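Local structure of importin-95 (Chaetomium thermophilum, 4XRI) at residues G151-K156 with N199-F204; I185-V190 with R227-Q232; V233-T238 with K270-L275; I245-F250 with E285-L290; Q338-Q343 with A357-L362. The protein imports protein cargoes into the nucleus as a flexible HEAT-repeat transport receptor of the importin-beta family, and probably binds a small GTPase. The protein carries 2 engineered substitutions. All blocks are in the same frame, centred on the assembly; numbering follows the deposited sequence.

In the fold
From the N terminus, the first contact to open is interaction 1, in which the start of helix 153-168 meets the start of helix 200-212. Before it closes, residues 185-190 have begun interaction 2, so the two cross; interaction 2 is completed on helix 224-238. That same helix opens interaction 3 immediately afterwards, and Thr238 O there accepts a hydrogen bond from Gln246 NE2 of interaction 4. Interactions 3 and 4 also cross, joining helices 224-238 and 243-260 to helices 265-280 and 285-310 respectively. Interaction 5 follows in series and closes the shortest loop, between helices 324-340 and 354-369. Together the five contacts step along the all-helical solenoid, each binding a helix to one further on.

Interaction 1. Residues G151-K156 with N199-F204. With SO4 (sulfate ion), chain I; SO4 (sulfate ion), chain D.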
# COMPACT_ATOMS: atom_id res chain seq x y z
N GLY A 151 36.53 -19.62 -17.16
CA GLY A 151 35.83 -19.78 -18.42
C GLY A 151 36.17 -18.75 -19.48
O GLY A 151 36.86 -17.76 -19.22
N GLY A 152 35.68 -18.99 -20.69
CA GLY A 152 35.70 -17.97 -21.73
C GLY A 152 34.75 -16.87 -21.29
O GLY A 152 34.02 -17.05 -20.32
N GLN A 153 34.74 -15.75 -22.01
CA GLN A 153 33.96 -14.59 -21.61
C GLN A 153 32.52 -14.92 -21.24
O GLN A 153 32.07 -14.61 -20.13
CB GLN A 153 33.97 -13.53 -22.71
CG GLN A 153 33.04 -12.37 -22.41
CD GLN A 153 32.94 -11.39 -23.56
OE1 GLN A 153 33.94 -10.96 -24.12
NE2 GLN A 153 31.71 -11.04 -23.92
N HIS A 154 31.80 -15.55 -22.16
CA HIS A 154 30.38 -15.82 -21.96
C HIS A 154 30.13 -16.88 -20.89
O HIS A 154 29.15 -16.77 -20.15
CB HIS A 154 29.73 -16.24 -23.28
CG HIS A 154 29.31 -15.09 -24.14
ND1 HIS A 154 30.21 -14.36 -24.89
CD2 HIS A 154 28.10 -14.52 -24.35
CE1 HIS A 154 29.57 -13.40 -25.53
NE2 HIS A 154 28.28 -13.48 -25.22
N GLN A 155 30.99 -17.88 -20.80
CA GLN A 155 30.84 -18.87 -19.74
C GLN A 155 31.01 -18.19 -18.38
O GLN A 155 30.32 -18.53 -17.43
CB GLN A 155 31.84 -20.02 -19.88
CG GLN A 155 31.67 -21.06 -18.76
CD GLN A 155 32.49 -22.31 -18.96
OE1 GLN A 155 33.70 -22.25 -19.19
NE2 GLN A 155 31.84 -23.46 -18.88
N LYS A 156 31.93 -17.24 -18.31
CA LYS A 156 32.12 -16.46 -17.09
C LYS A 156 30.87 -15.64 -16.76
O LYS A 156 30.34 -15.73 -15.66
CB LYS A 156 33.32 -15.53 -17.22
CG LYS A 156 34.66 -16.18 -16.94
CD LYS A 156 35.76 -15.12 -16.83
CE LYS A 156 37.06 -15.72 -16.35
NZ LYS A 156 38.05 -14.67 -15.98
N ASN A 199 37.95 -7.92 -19.24
CA ASN A 199 36.68 -7.97 -19.96
C ASN A 199 35.57 -7.23 -19.23
O ASN A 199 35.21 -7.57 -18.10
CB ASN A 199 36.28 -9.43 -20.19
CG ASN A 199 35.35 -9.59 -21.37
OD1 ASN A 199 34.27 -9.01 -21.41
ND2 ASN A 199 35.77 -10.39 -22.35
N ASN A 200 35.01 -6.21 -19.88
CA ASN A 200 33.97 -5.38 -19.29
C ASN A 200 32.64 -6.12 -19.13
O ASN A 200 31.87 -5.82 -18.22
CB ASN A 200 33.76 -4.11 -20.11
CG ASN A 200 34.85 -3.09 -19.89
OD1 ASN A 200 35.57 -3.14 -18.89
ND2 ASN A 200 34.98 -2.14 -20.81
N GLU A 201 32.38 -7.06 -20.03
CA GLU A 201 31.16 -7.87 -19.96
C GLU A 201 31.18 -8.71 -18.70
O GLU A 201 30.17 -8.84 -18.01
CB GLU A 201 31.03 -8.76 -21.20
CG GLU A 201 31.38 -8.08 -22.51
CD GLU A 201 30.39 -6.99 -22.88
OE1 GLU A 201 29.21 -7.09 -22.48
OE2 GLU A 201 30.79 -6.04 -23.59
N VAL A 202 32.35 -9.28 -18.41
CA VAL A 202 32.55 -10.09 -17.22
C VAL A 202 32.39 -9.24 -15.96
O VAL A 202 31.73 -9.66 -15.00
CB VAL A 202 33.95 -10.75 -17.23
CG1 VAL A 202 34.26 -11.37 -15.88
CG2 VAL A 202 34.04 -11.79 -18.34
N ARG A 203 32.99 -8.06 -15.97
CA ARG A 203 32.91 -7.14 -14.84
C ARG A 203 31.47 -6.75 -14.52
O ARG A 203 31.08 -6.71 -13.34
CB ARG A 203 33.73 -5.88 -15.10
CG ARG A 203 35.23 -6.04 -14.88
CD ARG A 203 35.95 -4.71 -14.94
NE ARG A 203 35.70 -3.88 -13.76
CZ ARG A 203 36.07 -2.61 -13.64
NH1 ARG A 203 36.71 -2.01 -14.64
NH2 ARG A 203 35.81 -1.94 -12.53
N PHE A 204 30.67 -6.48 -15.55
CA PHE A 204 29.28 -6.11 -15.34
C PHE A 204 28.48 -7.27 -14.75
O PHE A 204 27.67 -7.09 -13.85
CB PHE A 204 28.62 -5.65 -16.64
CG PHE A 204 27.15 -5.37 -16.50
CD1 PHE A 204 26.72 -4.31 -15.72
CD2 PHE A 204 26.21 -6.18 -17.11
CE1 PHE A 204 25.37 -4.05 -15.58
CE2 PHE A 204 24.85 -5.92 -16.97
CZ PHE A 204 24.44 -4.85 -16.20
S SO4 I . 27.35 -10.61 -27.19
O1 SO4 I . 26.87 -11.99 -27.30
O2 SO4 I . 26.22 -9.70 -27.32
O3 SO4 I . 27.98 -10.42 -25.89
O4 SO4 I . 28.32 -10.35 -28.25
S SO4 D . 38.45 1.00 -15.18
O1 SO4 D . 37.77 0.14 -16.14
O2 SO4 D . 37.96 0.71 -13.84
O3 SO4 D . 39.89 0.76 -15.24
O4 SO4 D . 38.18 2.39 -15.52
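Gln153, in the first turn of helix 153-168, reaches across to Asn199, the N-cap of helix 200-212, so that the N-terminal ends of two helices of the HEAT-repeat solenoid are joined. Its CG stands anti to the backbone N (chi1 173°), and the chain runs out extended, so one atom after another passes the amide of Asn199. Gln153 CB lies 3.6 Å from Asn199 ND2, and CG is slightly closer to the same nitrogen. At the tip, Gln153 OE1 accepts a short hydrogen bond of 2.6 Å from Asn199 ND2. The N-H points well at the oxygen (161°); the donor lies above the carbonyl plane, and the two amide planes are turned 71° apart. Gln153 NE2 rests 3.3 Å from Glu201 CG and donates to Gln157 OE1, a bond that helps fix the flip of the amide.

Asn199 is held at both branches: its OD1 accepts a weak capping bond of 3.0 Å from Glu201 N. Beside this polar pair, Val202 CG2 packs 4.0 Å from Lys156 CB. Two sulfates, probably from the crystallisation liquor, are bound here: His154 NE2 donates to O1 of the chain I sulfate at 2.9 Å, and Arg203 NH1 to O2 of the chain D sulfate at 3.1 Å. The contact lies at the surface, with Val202 also leaning on Leu160 of helix 153-168, while Asn200 and Arg203 meet Ile245 of helix 243-260.

Interaction 2. Residues I185-V190 with R227-Q232; sequences ILTAVV and RNYIMQ
This is a buried apolar contact between two helices of the HEAT-repeat solenoid, 182-193 and 224-238, whose segments run nearly parallel at 23° with their axes 11.0 Å apart. Tyr229 carries it. Its CG is anti to the backbone N (chi1 -165°), which sends the ring across to the other helix. Val190 CG1 sits over one ring face, 3.9 Å from the Tyr229 ring centroid, a CH-pi contact displaced toward the rim. Thr187 CA lies at the ring edge, 4.0 Å from Tyr229 OH. Leu186 slides past the ring in the opposite direction and turns CD1 to Ile230 CG1 at 3.9 Å, the two side chains crossing at about a right angle. An alanine at Tyr229 would remove the ring that Val190 covers and would probably leave Leu186 and Ile230 as a much thinner join. Around the contact, Ile185 packs on Ile163 of helix 153-168, Leu186 touches Val217 of helix 214-217, and Met231 reaches Tyr267 of helix 265-280.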
# COMPACT_ATOMS: atom_id res chain seq x y z
N ILE A 185 32.62 -18.39 -3.45
CA ILE A 185 31.67 -17.64 -4.26
C ILE A 185 31.98 -16.14 -4.22
O ILE A 185 32.03 -15.48 -5.25
CB ILE A 185 30.23 -17.87 -3.78
CG1 ILE A 185 29.81 -19.31 -4.09
CG2 ILE A 185 29.28 -16.89 -4.45
CD1 ILE A 185 28.48 -19.69 -3.48
N LEU A 186 32.20 -15.62 -3.01
CA LEU A 186 32.51 -14.21 -2.83
C LEU A 186 33.79 -13.82 -3.55
O LEU A 186 33.87 -12.77 -4.18
CB LEU A 186 32.63 -13.87 -1.34
CG LEU A 186 33.01 -12.43 -1.03
CD1 LEU A 186 31.97 -11.47 -1.59
CD2 LEU A 186 33.19 -12.22 0.47
N THR A 187 34.79 -14.69 -3.47
CA THR A 187 36.07 -14.44 -4.13
C THR A 187 35.88 -14.38 -5.65
O THR A 187 36.45 -13.52 -6.32
CB THR A 187 37.10 -15.53 -3.78
OG1 THR A 187 37.43 -15.46 -2.39
CG2 THR A 187 38.37 -15.34 -4.60
N ALA A 188 35.06 -15.29 -6.17
CA ALA A 188 34.82 -15.38 -7.60
C ALA A 188 34.14 -14.14 -8.15
O ALA A 188 34.52 -13.62 -9.20
CB ALA A 188 34.00 -16.62 -7.93
N VAL A 189 33.12 -13.65 -7.45
CA VAL A 189 32.35 -12.51 -7.94
C VAL A 189 33.12 -11.19 -7.77
O VAL A 189 33.03 -10.31 -8.62
CB VAL A 189 30.97 -12.40 -7.24
CG1 VAL A 189 30.20 -13.71 -7.39
CG2 VAL A 189 31.11 -12.03 -5.78
N VAL A 190 33.88 -11.07 -6.69
CA VAL A 190 34.64 -9.85 -6.43
C VAL A 190 35.81 -9.75 -7.40
O VAL A 190 36.06 -8.69 -7.97
CB VAL A 190 35.16 -9.79 -4.98
CG1 VAL A 190 36.22 -8.70 -4.84
CG2 VAL A 190 34.02 -9.55 -4.01
N ARG A 227 33.77 -6.91 4.69
CA ARG A 227 33.18 -5.60 4.48
C ARG A 227 34.04 -4.74 3.56
O ARG A 227 33.59 -4.29 2.51
CB ARG A 227 32.96 -4.88 5.81
CG ARG A 227 31.79 -3.92 5.81
CD ARG A 227 31.73 -3.08 7.07
NE ARG A 227 31.56 -3.87 8.29
CZ ARG A 227 32.41 -3.87 9.31
NH1 ARG A 227 33.49 -3.10 9.26
NH2 ARG A 227 32.18 -4.62 10.37
N ASN A 228 35.30 -4.54 3.96
CA ASN A 228 36.24 -3.74 3.18
C ASN A 228 36.50 -4.34 1.80
O ASN A 228 36.67 -3.62 0.82
CB ASN A 228 37.55 -3.58 3.94
CG ASN A 228 37.40 -2.73 5.19
OD1 ASN A 228 36.84 -1.64 5.15
ND2 ASN A 228 37.89 -3.24 6.32
N TYR A 229 36.55 -5.67 1.75
CA TYR A 229 36.71 -6.42 0.51
C TYR A 229 35.65 -6.01 -0.51
O TYR A 229 35.97 -5.54 -1.60
CB TYR A 229 36.63 -7.93 0.80
CG TYR A 229 37.13 -8.84 -0.30
CD1 TYR A 229 36.30 -9.83 -0.83
CD2 TYR A 229 38.42 -8.74 -0.79
CE1 TYR A 229 36.75 -10.68 -1.83
CE2 TYR A 229 38.88 -9.59 -1.79
CZ TYR A 229 38.04 -10.55 -2.30
OH TYR A 229 38.49 -11.39 -3.30
N ILE A 230 34.40 -6.18 -0.12
CA ILE A 230 33.26 -5.86 -0.97
C ILE A 230 33.16 -4.37 -1.28
O ILE A 230 32.96 -3.98 -2.42
CB ILE A 230 31.95 -6.32 -0.31
CG1 ILE A 230 31.95 -7.85 -0.18
CG2 ILE A 230 30.75 -5.84 -1.10
CD1 ILE A 230 30.86 -8.38 0.72
N MET A 231 33.34 -3.53 -0.26
CA MET A 231 33.22 -2.09 -0.43
C MET A 231 34.30 -1.54 -1.36
O MET A 231 34.05 -0.61 -2.13
CB MET A 231 33.28 -1.37 0.92
CG MET A 231 32.08 -1.66 1.82
SD MET A 231 30.50 -1.33 1.01
CE MET A 231 30.57 0.45 0.87
N GLN A 232 35.49 -2.12 -1.31
CA GLN A 232 36.59 -1.65 -2.15
C GLN A 232 36.27 -1.85 -3.63
O GLN A 232 36.44 -0.94 -4.43
CB GLN A 232 37.90 -2.36 -1.79
CG GLN A 232 39.13 -1.79 -2.48
CD GLN A 232 39.34 -2.35 -3.88
OE1 GLN A 232 39.00 -3.51 -4.16
NE2 GLN A 232 39.89 -1.54 -4.77

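Interaction 3. Residues V233-T238 with K270-L275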
# COMPACT_ATOMS: atom_id res chain seq x y z
N VAL A 233 35.80 -3.05 -3.98
CA VAL A 233 35.53 -3.37 -5.38
C VAL A 233 34.31 -2.62 -5.89
O VAL A 233 34.24 -2.26 -7.06
CB VAL A 233 35.35 -4.90 -5.59
CG1 VAL A 233 34.02 -5.39 -5.04
CG2 VAL A 233 35.47 -5.25 -7.06
N VAL A 234 33.34 -2.37 -5.01
CA VAL A 234 32.13 -1.66 -5.40
C VAL A 234 32.45 -0.19 -5.69
O VAL A 234 32.03 0.36 -6.70
CB VAL A 234 31.03 -1.74 -4.33
CG1 VAL A 234 29.89 -0.80 -4.66
CG2 VAL A 234 30.52 -3.16 -4.20
N CYS A 235 33.21 0.42 -4.79
CA CYS A 235 33.61 1.82 -4.94
C CYS A 235 34.45 2.01 -6.20
O CYS A 235 34.30 2.99 -6.92
CB CYS A 235 34.39 2.29 -3.70
SG CYS A 235 33.38 2.50 -2.22
N GLU A 236 35.33 1.04 -6.44
CA GLU A 236 36.18 1.03 -7.63
C GLU A 236 35.34 0.98 -8.90
O GLU A 236 35.63 1.68 -9.88
CB GLU A 236 37.13 -0.17 -7.58
CG GLU A 236 37.97 -0.39 -8.82
CD GLU A 236 38.91 -1.57 -8.69
OE1 GLU A 236 40.04 -1.39 -8.18
OE2 GLU A 236 38.53 -2.69 -9.10
N ALA A 237 34.30 0.16 -8.87
CA ALA A 237 33.46 -0.07 -10.04
C ALA A 237 32.57 1.12 -10.36
O ALA A 237 32.14 1.29 -11.50
CB ALA A 237 32.61 -1.32 -9.82
N THR A 238 32.29 1.96 -9.36
CA THR A 238 31.45 3.14 -9.57
C THR A 238 32.16 4.18 -10.44
O THR A 238 31.51 5.02 -11.06
CB THR A 238 31.05 3.81 -8.24
OG1 THR A 238 32.22 4.24 -7.54
CG2 THR A 238 30.25 2.86 -7.37
N LYS A 270 34.71 8.05 3.74
CA LYS A 270 35.89 7.69 2.96
C LYS A 270 35.70 7.88 1.45
O LYS A 270 36.59 8.39 0.77
CB LYS A 270 36.29 6.24 3.24
CG LYS A 270 37.55 5.78 2.51
CD LYS A 270 38.81 6.25 3.22
CE LYS A 270 40.05 5.91 2.41
NZ LYS A 270 40.09 4.47 2.02
N ALA A 271 34.54 7.47 0.92
CA ALA A 271 34.39 7.43 -0.53
C ALA A 271 32.97 7.69 -1.04
O ALA A 271 32.79 8.40 -2.03
CB ALA A 271 34.87 6.09 -1.05
N LEU A 272 31.97 7.11 -0.38
CA LEU A 272 30.60 7.12 -0.89
C LEU A 272 30.06 8.53 -1.12
O LEU A 272 29.36 8.78 -2.11
CB LEU A 272 29.67 6.37 0.07
CG LEU A 272 30.06 4.93 0.40
CD1 LEU A 272 28.94 4.25 1.18
CD2 LEU A 272 30.40 4.15 -0.86
N PHE A 273 30.39 9.43 -0.21
CA PHE A 273 30.02 10.84 -0.31
C PHE A 273 30.40 11.40 -1.68
O PHE A 273 29.54 11.86 -2.44
CB PHE A 273 30.69 11.65 0.80
CG PHE A 273 30.12 13.02 1.00
CD1 PHE A 273 30.81 13.97 1.73
CD2 PHE A 273 28.88 13.36 0.48
CE1 PHE A 273 30.29 15.23 1.93
CE2 PHE A 273 28.35 14.62 0.68
CZ PHE A 273 29.05 15.56 1.41
N GLY A 274 31.68 11.34 -2.00
CA GLY A 274 32.20 11.85 -3.25
C GLY A 274 31.77 11.06 -4.47
O GLY A 274 31.45 11.63 -5.51
N LEU A 275 31.74 9.74 -4.34
CA LEU A 275 31.35 8.86 -5.44
C LEU A 275 29.93 9.13 -5.92
O LEU A 275 29.68 9.23 -7.12
CB LEU A 275 31.48 7.39 -5.04
CG LEU A 275 32.89 6.83 -4.92
CD1 LEU A 275 32.84 5.39 -4.47
CD2 LEU A 275 33.62 6.95 -6.25
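In this apolar packing of near-parallel helices of the HEAT-repeat solenoid, Leu275 and Thr238 cross at about a right angle. The fork of the leucine is turned onto the threonine oxygen: Leu275 CD1 and CD2 are each 3.3 Å from Thr238 OG1. These are packing contacts, since the hydroxyl hydrogen is spent on Cys235 O. Thr238 OG1 occupies the crowded position between the backbone N and the carbonyl carbon (chi1 61°), from which it donates to Cys235 O at 2.5 Å, bending back along its own helix. Cys235, one turn earlier, has SG anti to its carbonyl carbon. Cys235 CB meets Leu275 CD1 at 3.6 Å, while SG reaches Leu272 CD2 at 3.7 Å and approaches Ala271 CB at 4.1 Å. The sulfur thus lies among three residues of helix 265-280, whose backbone widens into a pi-type turn at 270-272. The segments lie 22° apart, and no hydrogen bond joins them. Helix 243-260 follows helix 224-238 in the chain and packs against both partners: Leu253 touches Val234 and Leu272, and Ala249 touches Thr238. Helix 200-212 adds Leu210 against Val233 and Val234, and Phe273 meets Ala328 of helix 324-340.

Interaction 4. Residues I245-F250 with E285-L290; sequences IQQGAF and EDVAKL
Asp284 OD1, just ahead of residues 285-290, is gripped by two backbone N-H groups, that of Val287 and, weakly, that of Asp286. The helix begun here packs on helix 243-260 as a near-parallel neighbour in the HEAT-repeat solenoid: the segment axes diverge by 12° and approach to 9.1 Å. The amides of the facing helix are tied within its own surroundings, Gln246 NE2 donating to Thr238 O and Gln247 NE2 bonded to Ser243 OG, so across the contact they offer mainly their carbon and oxygen surfaces.

Gln247, extended beyond CG, reaches toward the other helix. The Gln247 and Val287 side chains cross at about a right angle, with Gln247 CG 4.0 Å from Val287 CG1, and Gln247 CD reaches Asp286 CB at 3.7 Å. The amide and the Asp286 carboxylate are turned only 21° apart, without a bond between them. An alanine at Gln247 would take away the atoms that touch Val287 and Asp286 and the bond to Ser243, and would probably loosen this edge of the packing. Further along, Phe250 CB abuts Leu290 CB at 3.7 Å. Val287 has a nearly eclipsed chi1 of -9°, which suggests some strain. The tightest approach is to the backbone: Leu290 CD1 lies 3.2 Å from Gln247 O and 3.6 Å from Gln247 CA.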
# COMPACT_ATOMS: atom_id res chain seq x y z
N ILE A 245 28.95 -0.90 -16.17
CA ILE A 245 29.64 -1.28 -14.94
C ILE A 245 29.30 -0.32 -13.80
O ILE A 245 29.03 -0.73 -12.68
CB ILE A 245 31.16 -1.34 -15.13
CG1 ILE A 245 31.52 -2.32 -16.25
CG2 ILE A 245 31.86 -1.73 -13.83
CD1 ILE A 245 33.01 -2.51 -16.43
N GLN A 246 29.31 0.98 -14.12
CA GLN A 246 28.90 2.02 -13.19
C GLN A 246 27.51 1.75 -12.64
O GLN A 246 27.28 1.79 -11.43
CB GLN A 246 28.94 3.40 -13.85
CG GLN A 246 30.29 4.08 -13.82
CD GLN A 246 30.17 5.59 -14.02
OE1 GLN A 246 29.68 6.05 -15.04
NE2 GLN A 246 30.61 6.35 -13.02
N GLN A 247 26.58 1.48 -13.56
CA GLN A 247 25.19 1.21 -13.21
C GLN A 247 25.06 0.04 -12.25
O GLN A 247 24.35 0.12 -11.25
CB GLN A 247 24.36 0.95 -14.46
CG GLN A 247 24.21 2.15 -15.37
CD GLN A 247 23.43 1.83 -16.63
OE1 GLN A 247 22.37 1.21 -16.58
NE2 GLN A 247 23.97 2.24 -17.78
N GLY A 248 25.75 -1.06 -12.57
CA GLY A 248 25.74 -2.23 -11.72
C GLY A 248 26.31 -1.92 -10.36
O GLY A 248 25.80 -2.38 -9.34
N ALA A 249 27.37 -1.12 -10.34
CA ALA A 249 28.04 -0.74 -9.10
C ALA A 249 27.12 0.07 -8.18
O ALA A 249 27.03 -0.20 -6.98
CB ALA A 249 29.29 0.05 -9.40
N PHE A 250 26.45 1.07 -8.75
CA PHE A 250 25.58 1.95 -7.97
C PHE A 250 24.34 1.22 -7.48
O PHE A 250 23.85 1.49 -6.38
CB PHE A 250 25.18 3.17 -8.79
CG PHE A 250 26.17 4.29 -8.72
CD1 PHE A 250 26.28 5.05 -7.57
CD2 PHE A 250 26.99 4.58 -9.79
CE1 PHE A 250 27.19 6.08 -7.49
CE2 PHE A 250 27.90 5.62 -9.72
CZ PHE A 250 28.00 6.37 -8.57
N GLU A 285 22.21 9.31 -17.90
CA GLU A 285 21.02 9.50 -17.08
C GLU A 285 20.75 8.31 -16.16
O GLU A 285 20.21 8.48 -15.07
CB GLU A 285 19.79 9.76 -17.97
CG GLU A 285 18.51 10.00 -17.18
CD GLU A 285 17.44 10.71 -17.99
OE1 GLU A 285 17.72 11.09 -19.14
OE2 GLU A 285 16.33 10.89 -17.46
N ASP A 286 21.14 7.12 -16.60
CA ASP A 286 20.85 5.91 -15.83
C ASP A 286 21.67 5.81 -14.54
O ASP A 286 21.15 5.38 -13.51
CB ASP A 286 21.06 4.66 -16.69
CG ASP A 286 20.02 4.52 -17.78
OD1 ASP A 286 18.84 4.32 -17.43
OD2 ASP A 286 20.37 4.61 -18.97
N VAL A 287 22.95 6.19 -14.58
CA VAL A 287 23.76 6.14 -13.37
C VAL A 287 23.42 7.34 -12.50
O VAL A 287 23.53 7.29 -11.27
CB VAL A 287 25.28 6.10 -13.67
CG1 VAL A 287 25.54 5.91 -15.14
CG2 VAL A 287 25.99 7.35 -13.15
N ALA A 288 23.00 8.43 -13.14
CA ALA A 288 22.55 9.61 -12.42
C ALA A 288 21.32 9.27 -11.60
O ALA A 288 21.21 9.66 -10.43
CB ALA A 288 22.25 10.76 -13.38
N LYS A 289 20.40 8.52 -12.21
CA LYS A 289 19.20 8.04 -11.53
C LYS A 289 19.54 7.20 -10.31
O LYS A 289 18.93 7.34 -9.25
CB LYS A 289 18.33 7.21 -12.48
CG LYS A 289 17.52 8.00 -13.48
CD LYS A 289 16.63 7.06 -14.28
CE LYS A 289 15.95 7.75 -15.44
NZ LYS A 289 15.10 6.80 -16.19
N LEU A 290 20.50 6.30 -10.48
CA LEU A 290 20.90 5.37 -9.43
C LEU A 290 21.58 6.08 -8.27
O LEU A 290 21.42 5.70 -7.10
CB LEU A 290 21.83 4.30 -10.00
CG LEU A 290 21.13 3.27 -10.89
CD1 LEU A 290 22.14 2.44 -11.66
CD2 LEU A 290 20.26 2.38 -10.03

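Interaction 5. Residues Q338-Q343 with A357-L362; sequences QLLTKQ and AAYQCL
Leu340 does most of the touching in this contact between consecutive helices of the HEAT-repeat solenoid, 324-340 and 354-369. Its two methyls divide the work. Leu340 CD2 lies against the backbone of the second helix, 3.7 Å from Tyr359 N and 3.9 Å from Tyr359 CB, near the plane of the tyrosine ring and at its edge. Leu340 CD1 goes to Leu362 CD2 at 4.0 Å, the two leucines crossing at about a right angle. One residue back, Leu339 CB meets Ala358 CB at 3.6 Å; the small alanine is consistent with the close backbones, the CA atoms of Leu339 and Ala358 being 6.1 Å apart. The side-chain contacts are apolar, and no hydrogen bond crosses between the segments.

In the next shell, Val292 of helix 285-310 packs on Leu339 and on Cys361, and Ala395 of helix 390-402 backs Leu340. Gln343, in the turn leading out of helix 324-340, is fixed by bonds from NE2 to His391 O and Asp394 OD2. Nearby, Gln338 O is gripped twice by Thr341. Thr341 N donates to Gln338 O at 3.2 Å, and Thr341 OG1 at 2.6 Å to the same oxygen, in the plane of the carbonyl.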
# COMPACT_ATOMS: atom_id res chain seq x y z
N GLN A 338 19.47 21.35 -9.29
CA GLN A 338 19.96 21.48 -10.65
C GLN A 338 19.28 20.45 -11.56
O GLN A 338 18.97 20.73 -12.72
CB GLN A 338 21.48 21.30 -10.69
CG GLN A 338 22.17 22.02 -11.83
CD GLN A 338 23.67 21.83 -11.81
OE1 GLN A 338 24.18 20.90 -11.18
NE2 GLN A 338 24.39 22.71 -12.50
N LEU A 339 19.03 19.26 -11.01
CA LEU A 339 18.40 18.19 -11.76
C LEU A 339 16.91 18.46 -12.00
O LEU A 339 16.31 17.89 -12.90
CB LEU A 339 18.57 16.85 -11.04
CG LEU A 339 19.98 16.26 -11.06
CD1 LEU A 339 20.03 14.98 -10.25
CD2 LEU A 339 20.44 16.02 -12.49
N LEU A 340 16.33 19.32 -11.17
CA LEU A 340 14.94 19.72 -11.35
C LEU A 340 14.76 20.47 -12.66
O LEU A 340 13.68 20.49 -13.24
CB LEU A 340 14.46 20.58 -10.18
CG LEU A 340 14.24 19.89 -8.82
CD1 LEU A 340 13.53 20.83 -7.86
CD2 LEU A 340 13.46 18.59 -8.99
N THR A 341 15.84 21.09 -13.14
CA THR A 341 15.80 21.88 -14.36
C THR A 341 15.97 21.01 -15.61
O THR A 341 16.04 21.53 -16.72
CB THR A 341 16.89 22.97 -14.38
OG1 THR A 341 18.17 22.36 -14.58
CG2 THR A 341 16.89 23.74 -13.07
N LYS A 342 16.02 19.70 -15.42
CA LYS A 342 16.20 18.78 -16.54
C LYS A 342 14.88 18.13 -16.96
O LYS A 342 14.87 16.95 -17.33
CB LYS A 342 17.22 17.70 -16.19
CG LYS A 342 18.55 18.23 -15.69
CD LYS A 342 19.21 19.15 -16.71
CE LYS A 342 20.58 19.60 -16.23
NZ LYS A 342 21.17 20.66 -17.10
N GLN A 343 13.79 18.88 -16.90
CA GLN A 343 12.48 18.34 -17.27
C GLN A 343 12.43 17.97 -18.74
O GLN A 343 13.03 18.64 -19.58
CB GLN A 343 11.36 19.33 -16.95
CG GLN A 343 11.41 19.95 -15.58
CD GLN A 343 12.10 21.30 -15.59
OE1 GLN A 343 13.10 21.49 -16.28
NE2 GLN A 343 11.57 22.24 -14.82
N ALA A 357 12.88 11.95 -10.25
CA ALA A 357 13.70 11.26 -9.26
C ALA A 357 14.27 12.27 -8.26
O ALA A 357 14.20 12.06 -7.05
CB ALA A 357 14.82 10.49 -9.94
N ALA A 358 14.82 13.36 -8.78
CA ALA A 358 15.38 14.42 -7.96
C ALA A 358 14.32 15.07 -7.08
O ALA A 358 14.59 15.42 -5.93
CB ALA A 358 16.05 15.48 -8.85
N TYR A 359 13.11 15.22 -7.62
CA TYR A 359 12.02 15.81 -6.85
C TYR A 359 11.63 14.92 -5.68
O TYR A 359 11.46 15.41 -4.56
CB TYR A 359 10.80 16.07 -7.74
CG TYR A 359 9.67 16.73 -6.98
CD1 TYR A 359 9.61 18.11 -6.86
CD2 TYR A 359 8.67 15.97 -6.37
CE1 TYR A 359 8.58 18.72 -6.16
CE2 TYR A 359 7.65 16.58 -5.67
CZ TYR A 359 7.60 17.95 -5.57
OH TYR A 359 6.58 18.56 -4.87
N GLN A 360 11.48 13.63 -5.95
CA GLN A 360 11.17 12.66 -4.90
C GLN A 360 12.22 12.72 -3.80
O GLN A 360 11.89 12.80 -2.62
CB GLN A 360 11.09 11.23 -5.46
CG GLN A 360 10.03 11.01 -6.53
CD GLN A 360 8.66 11.47 -6.10
OE1 GLN A 360 8.24 11.27 -4.96
NE2 GLN A 360 7.94 12.12 -7.02
N CYS A 361 13.48 12.70 -4.22
CA CYS A 361 14.62 12.76 -3.31
C CYS A 361 14.58 14.03 -2.46
O CYS A 361 14.82 13.99 -1.25
CB CYS A 361 15.93 12.70 -4.10
SG CYS A 361 17.41 12.48 -3.08
N LEU A 362 14.28 15.16 -3.11
CA LEU A 362 14.23 16.45 -2.43
C LEU A 362 13.16 16.45 -1.33
O LEU A 362 13.39 16.96 -0.23
CB LEU A 362 13.96 17.57 -3.43
CG LEU A 362 14.07 18.99 -2.89
CD1 LEU A 362 15.42 19.20 -2.23
CD2 LEU A 362 13.85 20.01 -4.00